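Oligopeptide ABC transporter OppAIV (Borrelia burgdorferi B31, PDB 4GL8) probably binds oligopeptides outside the cytoplasmic membrane for an ABC importer, and holds a peptide in this crystal structure. Local coordinates at residues 429-433 with 434-438; 411-414 with 415-419. All blocks are in the same frame, centred on the assembly; numbering follows the deposited sequence.

Contact 1 (429-433 with 434-438); sequences GDYAD and PMTFL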
loop_
_atom_site.group_PDB
_atom_site.type_symbol
_atom_site.label_atom_id
_atom_site.label_comp_id
_atom_site.label_asym_id
_atom_site.label_seq_id
_atom_site.Cartn_x
_atom_site.Cartn_y
_atom_site.Cartn_z
ATOM N N GLY A 429 2.773 -3.995 -0.360
ATOM C CA GLY A 429 3.436 -4.283 0.908
ATOM C C GLY A 429 3.872 -3.035 1.649
ATOM O O GLY A 429 4.411 -2.090 1.056
ATOM N N ASP A 430 3.590 -3.020 2.943
ATOM C CA ASP A 430 3.899 -1.894 3.794
ATOM C C ASP A 430 5.218 -2.117 4.512
ATOM O O ASP A 430 5.717 -1.198 5.123
ATOM C CB ASP A 430 2.774 -1.704 4.817
ATOM C CG ASP A 430 1.415 -1.382 4.158
ATOM O OD1 ASP A 430 1.382 -0.607 3.163
ATOM O OD2 ASP A 430 0.388 -1.904 4.659
ATOM N N TYR A 431 5.749 -3.338 4.474
ATOM C CA TYR A 431 7.029 -3.659 5.096
ATOM C C TYR A 431 7.546 -4.967 4.531
ATOM O O TYR A 431 6.796 -5.699 3.917
ATOM C CB TYR A 431 6.919 -3.700 6.643
ATOM C CG TYR A 431 5.820 -4.584 7.218
ATOM C CD1 TYR A 431 4.568 -4.077 7.524
ATOM C CD2 TYR A 431 6.054 -5.919 7.476
ATOM C CE1 TYR A 431 3.586 -4.893 8.059
ATOM C CE2 TYR A 431 5.067 -6.752 8.002
ATOM C CZ TYR A 431 3.838 -6.239 8.280
ATOM O OH TYR A 431 2.880 -7.093 8.791
ATOM N N ALA A 432 8.828 -5.260 4.753
ATOM C CA ALA A 432 9.530 -6.336 4.056
ATOM C C ALA A 432 9.322 -7.711 4.727
ATOM O O ALA A 432 10.254 -8.321 5.198
ATOM C CB ALA A 432 11.013 -5.995 3.998
ATOM N N ASP A 433 8.088 -8.183 4.795
ATOM C CA ASP A 433 7.785 -9.503 5.383
ATOM C C ASP A 433 6.422 -9.959 4.854
ATOM O O ASP A 433 5.512 -9.147 4.732
ATOM C CB ASP A 433 7.801 -9.421 6.911
ATOM C CG ASP A 433 7.508 -10.759 7.581
ATOM O OD1 ASP A 433 8.476 -11.444 7.966
ATOM O OD2 ASP A 433 6.306 -11.130 7.722
ATOM N N PRO A 434 6.277 -11.243 4.512
ATOM C CA PRO A 434 5.004 -11.718 4.007
ATOM C C PRO A 434 3.778 -11.376 4.891
ATOM O O PRO A 434 2.662 -11.353 4.384
ATOM C CB PRO A 434 5.217 -13.224 3.937
ATOM C CG PRO A 434 6.288 -13.491 4.944
ATOM C CD PRO A 434 7.213 -12.354 4.721
ATOM N N MET A 435 3.964 -11.090 6.173
ATOM C CA MET A 435 2.819 -10.752 7.019
ATOM C C MET A 435 2.006 -9.535 6.545
ATOM O O MET A 435 0.803 -9.464 6.834
ATOM C CB MET A 435 3.221 -10.578 8.488
ATOM C CG MET A 435 2.066 -10.407 9.481
ATOM S SD MET A 435 0.822 -11.745 9.590
ATOM C CE MET A 435 1.833 -13.098 10.098
ATOM N N THR A 436 2.628 -8.593 5.828
ATOM C CA THR A 436 1.899 -7.420 5.382
ATOM C C THR A 436 0.768 -7.868 4.453
ATOM O O THR A 436 -0.336 -7.332 4.508
ATOM C CB THR A 436 2.788 -6.355 4.708
ATOM O OG1 THR A 436 1.975 -5.214 4.403
ATOM C CG2 THR A 436 3.382 -6.864 3.441
ATOM N N PHE A 437 1.021 -8.898 3.658
ATOM C CA PHE A 437 -0.039 -9.501 2.834
ATOM C C PHE A 437 -0.986 -10.450 3.558
ATOM O O PHE A 437 -2.199 -10.423 3.346
ATOM C CB PHE A 437 0.611 -10.230 1.686
ATOM C CG PHE A 437 1.228 -9.314 0.702
ATOM C CD1 PHE A 437 2.555 -8.920 0.833
ATOM C CD2 PHE A 437 0.459 -8.782 -0.330
ATOM C CE1 PHE A 437 3.093 -8.023 -0.055
ATOM C CE2 PHE A 437 1.020 -7.907 -1.245
ATOM C CZ PHE A 437 2.326 -7.526 -1.107
ATOM N N LEU A 438 -0.453 -11.330 4.386
ATOM C CA LEU A 438 -1.305 -12.340 5.011
ATOM C C LEU A 438 -2.222 -11.708 6.061
ATOM O O LEU A 438 -3.337 -12.173 6.306
ATOM C CB LEU A 438 -0.446 -13.434 5.613
ATOM C CG LEU A 438 0.368 -14.171 4.558
ATOM C CD1 LEU A 438 1.277 -15.154 5.268
ATOM C CD2 LEU A 438 -0.562 -14.871 3.573
#
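Thr436 meets the loop of residues 429-433 with each branch of its side chain. Its hydroxyl lies anti to its own backbone N (chi1 -176°), the rotation that brings OG1 to the amide of Asp430; Asp430 N donates to Thr436 OG1 over 3.1 Å in a nearly straight bond (168°). The same rotation turns the methyl the other way, with Thr436 CG2 3.6 Å from Gly429 CA. Between the branches, Thr436 CB sits over one face of the Tyr431 ring, 3.8 Å from its centroid and displaced toward the rim, a CH-pi contact. The phenol end of Tyr431 runs on past the threonine to the preceding residue, where Tyr431 OH is 3.5 Å from Met435 CG.

Asp433 ties the loop to the start of helix 435-438 twice. Its carbonyl O accepts from Thr436 N at 3.1 Å, while Asp433 OD2 takes Met435 N at 2.8 Å, on the anti side of the carboxylate and 27° out of its plane. This capping bond engages an early helical NH, and Arg474 forms a salt bridge to the same oxygen, so two donors grip it and probably favour its charged form.

The outer partners show what the arrangement positions. Asp430 OD1 hydrogen-bonds to the backbone of the bound peptide, consistent with the aspartate that in OppA relatives receives the peptide's N-terminus; Thr436, holding the Asp430 amide, is thus in the second shell of the peptide site. The Tyr431 ring meets that of Tyr172 with their planes almost parallel, and Phe437 meets Trp427 edge-to-face. The loop leaves strand 422-428 and turns into helix 435-438, with Tyr431 touching helix 173-176, Pro434, Met435 and Leu438 packing on helix 471-489, and Met435 also reaching helix 456-466.

Contact 2 (411-414 with 415-419); sequences YINS and RVNGN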
loop_
_atom_site.group_PDB
_atom_site.type_symbol
_atom_site.label_atom_id
_atom_site.label_comp_id
_atom_site.label_asym_id
_atom_site.label_seq_id
_atom_site.Cartn_x
_atom_site.Cartn_y
_atom_site.Cartn_z
ATOM N N TYR A 411 -13.615 4.576 -4.652
ATOM C CA TYR A 411 -13.139 3.191 -4.749
ATOM C C TYR A 411 -12.586 2.665 -3.421
ATOM O O TYR A 411 -12.897 1.550 -3.019
ATOM C CB TYR A 411 -12.077 3.079 -5.840
ATOM C CG TYR A 411 -11.240 1.821 -5.760
ATOM C CD1 TYR A 411 -11.698 0.626 -6.287
ATOM C CD2 TYR A 411 -9.987 1.837 -5.186
ATOM C CE1 TYR A 411 -10.932 -0.516 -6.239
ATOM C CE2 TYR A 411 -9.204 0.697 -5.127
ATOM C CZ TYR A 411 -9.679 -0.477 -5.646
ATOM O OH TYR A 411 -8.889 -1.612 -5.587
ATOM N N ILE A 412 -11.801 3.493 -2.739
ATOM C CA ILE A 412 -11.266 3.147 -1.429
ATOM C C ILE A 412 -12.390 3.000 -0.411
ATOM O O ILE A 412 -12.361 2.093 0.423
ATOM C CB ILE A 412 -10.295 4.218 -0.883
ATOM C CG1 ILE A 412 -9.030 4.284 -1.724
ATOM C CG2 ILE A 412 -9.936 3.968 0.586
ATOM C CD1 ILE A 412 -8.252 5.558 -1.452
ATOM N N ASN A 413 -13.342 3.929 -0.440
ATOM C CA ASN A 413 -14.497 3.843 0.452
ATOM C C ASN A 413 -15.269 2.557 0.201
ATOM O O ASN A 413 -15.721 1.942 1.128
ATOM C CB ASN A 413 -15.414 5.045 0.263
ATOM C CG ASN A 413 -16.697 4.909 1.035
ATOM O OD1 ASN A 413 -16.761 5.319 2.180
ATOM N ND2 ASN A 413 -17.713 4.276 0.437
ATOM N N SER A 414 -15.370 2.134 -1.057
ATOM C CA SER A 414 -16.092 0.912 -1.383
ATOM C C SER A 414 -15.390 -0.335 -0.809
ATOM O O SER A 414 -16.041 -1.227 -0.261
ATOM C CB SER A 414 -16.287 0.757 -2.906
ATOM O OG SER A 414 -17.146 1.749 -3.430
ATOM N N ARG A 415 -14.069 -0.396 -0.950
ATOM C CA ARG A 415 -13.317 -1.540 -0.455
ATOM C C ARG A 415 -13.430 -1.656 1.075
ATOM O O ARG A 415 -13.772 -2.718 1.615
ATOM C CB ARG A 415 -11.852 -1.448 -0.915
ATOM C CG ARG A 415 -11.631 -2.143 -2.242
ATOM C CD ARG A 415 -10.179 -2.214 -2.664
ATOM N NE ARG A 415 -9.333 -3.038 -1.798
ATOM C CZ ARG A 415 -8.047 -3.253 -2.033
ATOM N NH1 ARG A 415 -7.489 -2.724 -3.110
ATOM N NH2 ARG A 415 -7.319 -4.003 -1.216
ATOM N N VAL A 416 -13.187 -0.531 1.739
ATOM C CA VAL A 416 -13.190 -0.451 3.182
ATOM C C VAL A 416 -14.558 -0.749 3.811
ATOM O O VAL A 416 -14.612 -1.355 4.850
ATOM C CB VAL A 416 -12.656 0.923 3.624
ATOM C CG1 VAL A 416 -13.024 1.249 5.062
ATOM C CG2 VAL A 416 -11.154 0.958 3.420
ATOM N N ASN A 417 -15.645 -0.350 3.166
ATOM C CA ASN A 417 -16.990 -0.483 3.757
ATOM C C ASN A 417 -17.746 -1.681 3.193
ATOM O O ASN A 417 -18.849 -1.949 3.588
ATOM C CB ASN A 417 -17.795 0.808 3.520
ATOM C CG ASN A 417 -17.198 1.993 4.244
ATOM O OD1 ASN A 417 -16.838 3.023 3.652
ATOM N ND2 ASN A 417 -17.045 1.835 5.524
ATOM N N GLY A 418 -17.127 -2.403 2.271
ATOM C CA GLY A 418 -17.734 -3.609 1.725
ATOM C C GLY A 418 -18.805 -3.317 0.691
ATOM O O GLY A 418 -19.650 -4.171 0.419
ATOM N N ASN A 419 -18.755 -2.123 0.096
ATOM C CA ASN A 419 -19.811 -1.685 -0.812
ATOM C C ASN A 419 -19.441 -2.121 -2.225
ATOM O O ASN A 419 -19.021 -1.318 -3.070
ATOM C CB ASN A 419 -20.024 -0.184 -0.734
ATOM C CG ASN A 419 -21.188 0.262 -1.587
ATOM O OD1 ASN A 419 -22.166 -0.489 -1.750
ATOM N ND2 ASN A 419 -21.099 1.472 -2.145
HETATM O O HOH W 1 -18.639 3.165 -2.122
#
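A Schellman motif ends helix 408-417, bonding Asn419 back to Ser414. Asn419 N donates to Ser414 O at 2.9 Å, arriving in the carbonyl plane on a lone pair, and inside that loop Gly418 N makes a weak bond to Arg415 O. Gly418 turns the chain with a positive phi (78°), a value that glycine adopts easily. Two residues before the glycine the helix is still regular, with Val416 N bonded to Ile412 O at 3.0 Å.

On the buried side of the same turn, Tyr411 and Arg415 run alongside each other and point the same way. The aliphatic part of the arginine lies across the phenol, with Arg415 CG over one ring face and Arg415 CD 3.5 Å from Tyr411 CZ. A bend at chi3 (66°) then swings the guanidinium round the end of the ring, its plane turned 80° from the ring plane. There Arg415 NH1 donates to Tyr411 OH over 3.1 Å, with the oxygen close to the guanidinium plane. Because Tyr411 OH also gives a hydrogen bond to Arg424 O, the phenol both accepts and donates, which fixes the rotation of its O-H. Arg415 NH2 in turn reaches the carbonyl oxygens of Phe448 and Gly426, so the charge is buried among several oxygens while the arginine also packs on a modified side chain of the bound peptide.

Ser414 is buried too, its OG hydrogen-bonding with Glu406 OE1 and with Thr410 O. Tyr411, Ser414 and Arg415 all press on Ile423, seating the helix against strand 422-428, which follows it. Asn419 O meets Lys375 NZ of strand 372-377, and farther round the helix Ile412 and Val416 pack on the loop at Asn49.

Strand 422-428 connects the two contacts: contact 2 closes just before it, and contact 1 opens where the strand runs out into the loop at Gly429. Their centres are 21 Å apart and their nearest atoms about 9 Å, so they do not touch. What they share is the bound peptide. Contact 1 presents a carboxylate oxygen to its backbone, whereas contact 2 offers packing from an arginine to one of its side chains. Helix 408-417, the strand and the peptide-binding loop thus follow one another along the chain, and the two ends of this run meet the same ligand at different points, one by a polar bond and the other by packing.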